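Local structure of MAGE domain-containing protein (Xenopus laevis, 7DG2) at the interface of chains A and B and the interface of chains C and A. The protein is the Nse3-type MAGE subunit that pairs with Nse1 to shape Nse4 within the Smc5/6 complex, and probably supports the RING ubiquitin ligase activity of Nse1. Residues are numbered along the deposited sequence; one frame, centred on the assembly and turned at random. Chains: chain A, MAGE domain-containing protein; chain B, Non-structural maintenance of chromosomes element 4; chain C, Non-structural maintenance of chromosomes element 1 homolog.

Contact 1: the interface of chains A and B. Residues chain A 108, 124, 127-128; chain B 9-10, 12-13.
The MAGE homology domain of Nse3 receives the first turns of the Nse4 helix 9-20 here, with A:Arg127 at the end of helix 118-127 and B:Thr13 meeting across the contact. The guanidinium NE of A:Arg127 donates to the hydroxyl OG1 of B:Thr13 at 2.8 Å, a nearly straight bond (162° at H) whose acceptor lies in the guanidinium plane. A second donor of the group, NH1 of A:Arg127, reaches the backbone O of B:Pro9 at 3.1 Å, arriving from above the carbonyl plane and not along a lone pair. B:Thr10 OG1 stands over one guanidinium face, 3.7 Å from A:Arg127 CZ, so the edge is bonded while this hydroxyl only packs over the face. With chi1 at 53°, the B:Thr13 hydroxyl lies between its backbone N and carbonyl carbon; it donates to B:Thr10 O at 3.1 Å while accepting from the arginine, which should fix its rotation. The methyl points to the apolar side: B:Thr13 CG2 sits 3.5 Å from A:Met124 CG, and A:Leu128 CD2 packs 3.8 Å from B:Thr13 CB. At the start of the Nse4 helix, A:Leu108 CD1 meets the ring of B:Pro9 at CG, 3.8 Å away. The Nse4 helix thus lies against helices 94-111 and 118-127 of the MAGE domain.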
loop_
_atom_site.group_PDB
_atom_site.type_symbol
_atom_site.label_atom_id
_atom_site.label_comp_id
_atom_site.label_asym_id
_atom_site.label_seq_id
_atom_site.Cartn_x
_atom_site.Cartn_y
_atom_site.Cartn_z
ATOM N N LEU A 108 -22.406 13.795 5.286
ATOM C CA LEU A 108 -23.866 13.851 5.253
ATOM C C LEU A 108 -24.454 13.262 6.527
ATOM O O LEU A 108 -25.341 13.855 7.154
ATOM C CB LEU A 108 -24.397 13.121 4.017
ATOM C CG LEU A 108 -25.932 13.148 3.899
ATOM C CD1 LEU A 108 -26.410 14.573 3.705
ATOM C CD2 LEU A 108 -26.446 12.242 2.772
ATOM N N MET A 124 -27.761 12.276 -2.800
ATOM C CA MET A 124 -26.603 13.166 -2.800
ATOM C C MET A 124 -25.558 12.713 -3.814
ATOM O O MET A 124 -25.094 13.506 -4.639
ATOM C CB MET A 124 -25.991 13.232 -1.394
ATOM C CG MET A 124 -24.695 14.052 -1.307
ATOM S SD MET A 124 -23.983 14.125 0.361
ATOM C CE MET A 124 -23.488 12.413 0.567
ATOM N N ARG A 127 -25.700 13.555 -7.611
ATOM C CA ARG A 127 -25.216 14.854 -8.063
ATOM C C ARG A 127 -23.705 14.869 -8.254
ATOM O O ARG A 127 -23.184 15.756 -8.939
ATOM C CB ARG A 127 -25.646 15.946 -7.083
ATOM C CG ARG A 127 -27.159 16.110 -7.004
ATOM C CD ARG A 127 -27.565 17.381 -6.271
ATOM N NE ARG A 127 -27.206 17.350 -4.855
ATOM C CZ ARG A 127 -27.902 16.708 -3.922
ATOM N NH1 ARG A 127 -27.501 16.731 -2.656
ATOM N NH2 ARG A 127 -29.005 16.042 -4.250
ATOM N N LEU A 128 -22.991 13.912 -7.666
ATOM C CA LEU A 128 -21.573 13.723 -7.923
ATOM C C LEU A 128 -21.325 12.692 -9.020
ATOM O O LEU A 128 -20.200 12.196 -9.155
ATOM C CB LEU A 128 -20.857 13.328 -6.627
ATOM C CG LEU A 128 -21.129 14.282 -5.462
ATOM C CD1 LEU A 128 -20.465 13.794 -4.178
ATOM C CD2 LEU A 128 -20.648 15.686 -5.797
ATOM N N PRO B 9 -27.596 19.621 1.678
ATOM C CA PRO B 9 -26.752 18.712 0.883
ATOM C C PRO B 9 -26.599 19.127 -0.563
ATOM O O PRO B 9 -25.647 18.680 -1.214
ATOM C CB PRO B 9 -27.480 17.364 0.985
ATOM C CG PRO B 9 -28.385 17.498 2.168
ATOM C CD PRO B 9 -28.781 18.939 2.221
ATOM N N THR B 10 -27.512 19.941 -1.095
ATOM C CA THR B 10 -27.413 20.364 -2.486
ATOM C C THR B 10 -26.350 21.438 -2.655
ATOM O O THR B 10 -25.559 21.393 -3.603
ATOM C CB THR B 10 -28.774 20.867 -2.970
ATOM O OG1 THR B 10 -29.711 19.784 -2.964
ATOM C CG2 THR B 10 -28.666 21.440 -4.375
ATOM N N PHE B 12 -23.909 21.573 -0.667
ATOM C CA PHE B 12 -22.703 20.797 -0.398
ATOM C C PHE B 12 -22.151 20.163 -1.669
ATOM O O PHE B 12 -20.955 20.276 -1.953
ATOM C CB PHE B 12 -23.009 19.736 0.658
ATOM C CG PHE B 12 -21.811 18.932 1.107
ATOM C CD1 PHE B 12 -20.642 19.555 1.511
ATOM C CD2 PHE B 12 -21.895 17.549 1.196
ATOM C CE1 PHE B 12 -19.555 18.808 1.954
ATOM C CE2 PHE B 12 -20.818 16.792 1.638
ATOM C CZ PHE B 12 -19.641 17.426 2.015
ATOM N N THR B 13 -22.999 19.489 -2.458
ATOM C CA THR B 13 -22.446 18.853 -3.653
ATOM C C THR B 13 -22.006 19.887 -4.677
ATOM O O THR B 13 -21.041 19.654 -5.410
ATOM C CB THR B 13 -23.430 17.878 -4.302
ATOM O OG1 THR B 13 -24.684 18.525 -4.534
ATOM C CG2 THR B 13 -23.622 16.636 -3.430
#

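Contact 2: the interface of chains C and A. Residues chain C 85, 87; chain A 15, 18-19, 39.
C:Ile87, a loop residue of Nse1 with helix-like backbone torsions immediately before the 3-10 helix 88-90, lies against helix 6-23 of the MAGE protein, where A:Glu15, A:Gln18 and A:Tyr19 have helical backbone torsions. This is a MAGE–Nse1 contact, with the isoleucine side chain laid over the backbone and CB atoms of one face of that helix. Its CG1 branch stands anti to the carbonyl carbon (chi1 -62°) and continues extended, which carries CD1 to A:Glu15: CD1 is 3.7 Å from A:Glu15 CB and 3.5 Å from the A:Glu15 backbone O. The two side chains cross at about a right angle. The other branch turns to the next turn of the helix, C:Ile87 CG2 lying 3.8 Å from A:Tyr19 CA and 4.1 Å from A:Gln18 CB. At the flank, the amides of C:Asn85 and A:Gln18 approach from opposite directions with planes 48° apart; C:Asn85 ND2 remains 3.9 Å from A:Gln18 NE2, beyond hydrogen-bonding distance. Within Nse1, C:Ile87 N donates to the side-chain OD1 of C:Asn85 at 2.8 Å, from above the carbonyl plane and with a bent angle of 119° at H, tying the asparagine to the isoleucine backbone. From helix 32-40, A:Val39 CG2 rests 3.4 Å above the A:Tyr19 ring plane, offset toward its rim.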
loop_
_atom_site.group_PDB
_atom_site.type_symbol
_atom_site.label_atom_id
_atom_site.label_comp_id
_atom_site.label_asym_id
_atom_site.label_seq_id
_atom_site.Cartn_x
_atom_site.Cartn_y
_atom_site.Cartn_z
ATOM N N ASN C 85 7.061 -17.497 5.386
ATOM C CA ASN C 85 6.519 -18.296 6.493
ATOM C C ASN C 85 4.993 -18.348 6.395
ATOM O O ASN C 85 4.397 -17.894 5.414
ATOM C CB ASN C 85 7.023 -17.752 7.841
ATOM C CG ASN C 85 6.498 -16.366 8.165
ATOM O OD1 ASN C 85 5.451 -15.943 7.679
ATOM N ND2 ASN C 85 7.223 -15.652 9.025
ATOM N N ILE C 87 2.813 -16.738 8.124
ATOM C CA ILE C 87 2.183 -15.429 8.236
ATOM C C ILE C 87 2.291 -14.655 6.923
ATOM O O ILE C 87 1.329 -14.011 6.491
ATOM C CB ILE C 87 2.807 -14.656 9.413
ATOM C CG1 ILE C 87 2.538 -15.410 10.723
ATOM C CG2 ILE C 87 2.252 -13.237 9.471
ATOM C CD1 ILE C 87 3.291 -14.843 11.909
ATOM N N GLU A 15 6.524 -12.097 15.314
ATOM C CA GLU A 15 5.471 -12.712 14.512
ATOM C C GLU A 15 4.146 -11.979 14.682
ATOM O O GLU A 15 3.381 -11.828 13.723
ATOM C CB GLU A 15 5.336 -14.194 14.886
ATOM C CG GLU A 15 6.565 -14.984 14.482
ATOM C CD GLU A 15 6.676 -16.360 15.130
ATOM O OE1 GLU A 15 5.817 -16.733 15.949
ATOM O OE2 GLU A 15 7.658 -17.070 14.819
ATOM N N GLN A 18 4.279 -8.867 12.608
ATOM C CA GLN A 18 4.073 -9.204 11.198
ATOM C C GLN A 18 2.606 -9.476 10.914
ATOM O O GLN A 18 2.064 -9.028 9.896
ATOM C CB GLN A 18 4.889 -10.433 10.811
ATOM C CG GLN A 18 6.376 -10.250 10.793
ATOM C CD GLN A 18 7.056 -11.518 10.327
ATOM O OE1 GLN A 18 7.517 -12.323 11.146
ATOM N NE2 GLN A 18 7.096 -11.726 9.003
ATOM N N TYR A 19 1.956 -10.233 11.801
ATOM C CA TYR A 19 0.555 -10.577 11.614
ATOM C C TYR A 19 -0.316 -9.329 11.626
ATOM O O TYR A 19 -1.217 -9.185 10.793
ATOM C CB TYR A 19 0.146 -11.547 12.728
ATOM C CG TYR A 19 -1.263 -12.054 12.696
ATOM C CD1 TYR A 19 -1.601 -13.157 11.926
ATOM C CD2 TYR A 19 -2.248 -11.477 13.481
ATOM C CE1 TYR A 19 -2.882 -13.653 11.934
ATOM C CE2 TYR A 19 -3.532 -11.962 13.481
ATOM C CZ TYR A 19 -3.845 -13.045 12.705
ATOM O OH TYR A 19 -5.130 -13.547 12.696
ATOM N N VAL A 39 -1.295 -17.013 16.186
ATOM C CA VAL A 39 0.108 -16.649 16.305
ATOM C C VAL A 39 0.691 -17.055 17.659
ATOM O O VAL A 39 1.757 -17.669 17.723
ATOM C CB VAL A 39 0.303 -15.137 16.049
ATOM C CG1 VAL A 39 1.774 -14.797 16.036
ATOM C CG2 VAL A 39 -0.344 -14.756 14.734
#

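Contact 3: the interface of chains A and B. Residues chain A 200-204; chain B 4-7.
B:Thr5, in the extended segment at the start of the Nse4 construct, meets A:Thr203 and A:Gln204 in the first turn of helix 202-209 of the MAGE protein. Its hydroxyl OG1 accepts from the backbone N of A:Thr203 at 3.1 Å and donates to the amide oxygen OE1 of A:Gln204 at 2.7 Å, in the carbonyl plane and on a lone pair. The same glutamine amide returns a bond through its other end: A:Gln204 NE2 donates to B:Thr5 O at 2.9 Å, nearly in line with that C=O (172°). Both ends of the amide therefore read one residue, hydroxyl and main chain together. On the other flank, B:Thr5 N donates to the hydroxyl OG1 of A:Thr203 at 3.0 Å. A chi1 of 58° turns the B:Thr5 hydroxyl toward the helix start and leaves its methyl beside A:Thr202, with CG2 of B:Thr5 3.8 Å from A:Thr202 CB. The bend of A:Gln204 at chi2 (84°) brings its amide back alongside the extended Nse4 segment. Outside this polar core, the A:Trp201 six-membered ring and the B:Phe7 ring meet edge to face, centroids 5.5 Å apart, while B:Val6 O lies at the indole edge, 3.3 Å from A:Trp201 CZ3. B:Met4, possibly vector-derived, packs its CE loosely against A:Thr203 CG2. The site probably helps the MAGE protein hold this Nse4 segment, using the A:Thr203 and A:Gln204 side chains and the A:Thr203 backbone N to bind the main chain and hydroxyl of B:Thr5.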
loop_
_atom_site.group_PDB
_atom_site.type_symbol
_atom_site.label_atom_id
_atom_site.label_comp_id
_atom_site.label_asym_id
_atom_site.label_seq_id
_atom_site.Cartn_x
_atom_site.Cartn_y
_atom_site.Cartn_z
ATOM N N SER A 200 -20.048 28.446 12.134
ATOM C CA SER A 200 -21.259 28.750 11.370
ATOM C C SER A 200 -22.347 27.714 11.625
ATOM O O SER A 200 -23.539 28.045 11.630
ATOM C CB SER A 200 -20.956 28.802 9.867
ATOM O OG SER A 200 -19.862 29.648 9.578
ATOM N N TRP A 201 -21.956 26.461 11.827
ATOM C CA TRP A 201 -22.896 25.363 12.012
ATOM C C TRP A 201 -23.089 25.094 13.503
ATOM O O TRP A 201 -22.642 24.083 14.043
ATOM C CB TRP A 201 -22.386 24.116 11.293
ATOM C CG TRP A 201 -22.115 24.289 9.841
ATOM C CD1 TRP A 201 -20.904 24.491 9.243
ATOM C CD2 TRP A 201 -23.079 24.243 8.792
ATOM N NE1 TRP A 201 -21.057 24.575 7.881
ATOM C CE2 TRP A 201 -22.385 24.425 7.579
ATOM C CE3 TRP A 201 -24.466 24.060 8.761
ATOM C CZ2 TRP A 201 -23.031 24.442 6.350
ATOM C CZ3 TRP A 201 -25.106 24.081 7.543
ATOM C CH2 TRP A 201 -24.391 24.268 6.353
ATOM N N THR A 202 -23.800 26.022 14.156
ATOM C CA THR A 202 -23.921 26.019 15.615
ATOM C C THR A 202 -24.350 24.661 16.158
ATOM O O THR A 202 -23.788 24.166 17.143
ATOM C CB THR A 202 -24.922 27.092 16.055
ATOM O OG1 THR A 202 -24.484 28.373 15.593
ATOM C CG2 THR A 202 -25.032 27.122 17.564
ATOM N N THR A 203 -25.355 24.049 15.536
ATOM C CA THR A 203 -25.878 22.778 16.034
ATOM C C THR A 203 -24.842 21.666 15.918
ATOM O O THR A 203 -24.606 20.912 16.872
ATOM C CB THR A 203 -27.144 22.406 15.263
ATOM O OG1 THR A 203 -28.106 23.468 15.379
ATOM C CG2 THR A 203 -27.736 21.114 15.809
ATOM N N GLN A 204 -24.225 21.543 14.745
ATOM C CA GLN A 204 -23.232 20.497 14.535
ATOM C C GLN A 204 -21.957 20.777 15.324
ATOM O O GLN A 204 -21.315 19.846 15.829
ATOM C CB GLN A 204 -22.962 20.367 13.034
ATOM C CG GLN A 204 -24.201 19.892 12.229
ATOM C CD GLN A 204 -25.184 21.008 11.843
ATOM O OE1 GLN A 204 -25.055 22.159 12.264
ATOM N NE2 GLN A 204 -26.167 20.658 11.018
ATOM N N MET B 4 -32.245 25.363 14.729
ATOM C CA MET B 4 -31.129 24.490 14.398
ATOM C C MET B 4 -30.546 24.904 13.056
ATOM O O MET B 4 -31.284 25.231 12.122
ATOM C CB MET B 4 -31.566 23.022 14.344
ATOM C CG MET B 4 -32.030 22.451 15.673
ATOM S SD MET B 4 -32.714 20.790 15.512
ATOM C CE MET B 4 -31.374 19.945 14.673
ATOM N N THR B 5 -29.218 24.895 12.966
ATOM C CA THR B 5 -28.534 25.166 11.705
ATOM C C THR B 5 -28.685 23.938 10.813
ATOM O O THR B 5 -27.980 22.941 10.985
ATOM C CB THR B 5 -27.067 25.503 11.953
ATOM O OG1 THR B 5 -26.441 24.411 12.640
ATOM C CG2 THR B 5 -26.946 26.769 12.807
ATOM N N VAL B 6 -29.619 24.006 9.860
ATOM C CA VAL B 6 -29.911 22.894 8.961
ATOM C C VAL B 6 -28.842 22.811 7.879
ATOM O O VAL B 6 -28.418 23.834 7.324
ATOM C CB VAL B 6 -31.312 23.063 8.345
ATOM C CG1 VAL B 6 -31.619 21.926 7.377
ATOM C CG2 VAL B 6 -32.363 23.137 9.440
ATOM N N PHE B 7 -28.415 21.588 7.564
ATOM C CA PHE B 7 -27.401 21.343 6.540
ATOM C C PHE B 7 -28.066 21.169 5.182
ATOM O O PHE B 7 -29.042 20.423 5.056
ATOM C CB PHE B 7 -26.582 20.096 6.889
ATOM C CG PHE B 7 -25.510 19.755 5.883
ATOM C CD1 PHE B 7 -24.433 20.604 5.682
ATOM C CD2 PHE B 7 -25.562 18.565 5.168
ATOM C CE1 PHE B 7 -23.434 20.284 4.772
ATOM C CE2 PHE B 7 -24.566 18.235 4.266
ATOM C CZ PHE B 7 -23.499 19.095 4.067
#

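Contact 1 and contact 3 both join the MAGE protein to Nse4 and lie about 17 Å apart between the centres of their C-alpha atoms; they share no residue, but contact 3 takes the extended Nse4 residues 4-7 and contact 1 the helix beginning at residue 9, so the two are consecutive on one chain. Contact 2 stands about 44 Å from contact 1 and 48 Å from contact 3, on helix 6-23 of the MAGE protein, and faces Nse1. In these contacts the MAGE chain meets Nse4 and Nse1 at distant places, consistent with a Nse1–Nse3 pair on which Nse4 is shaped.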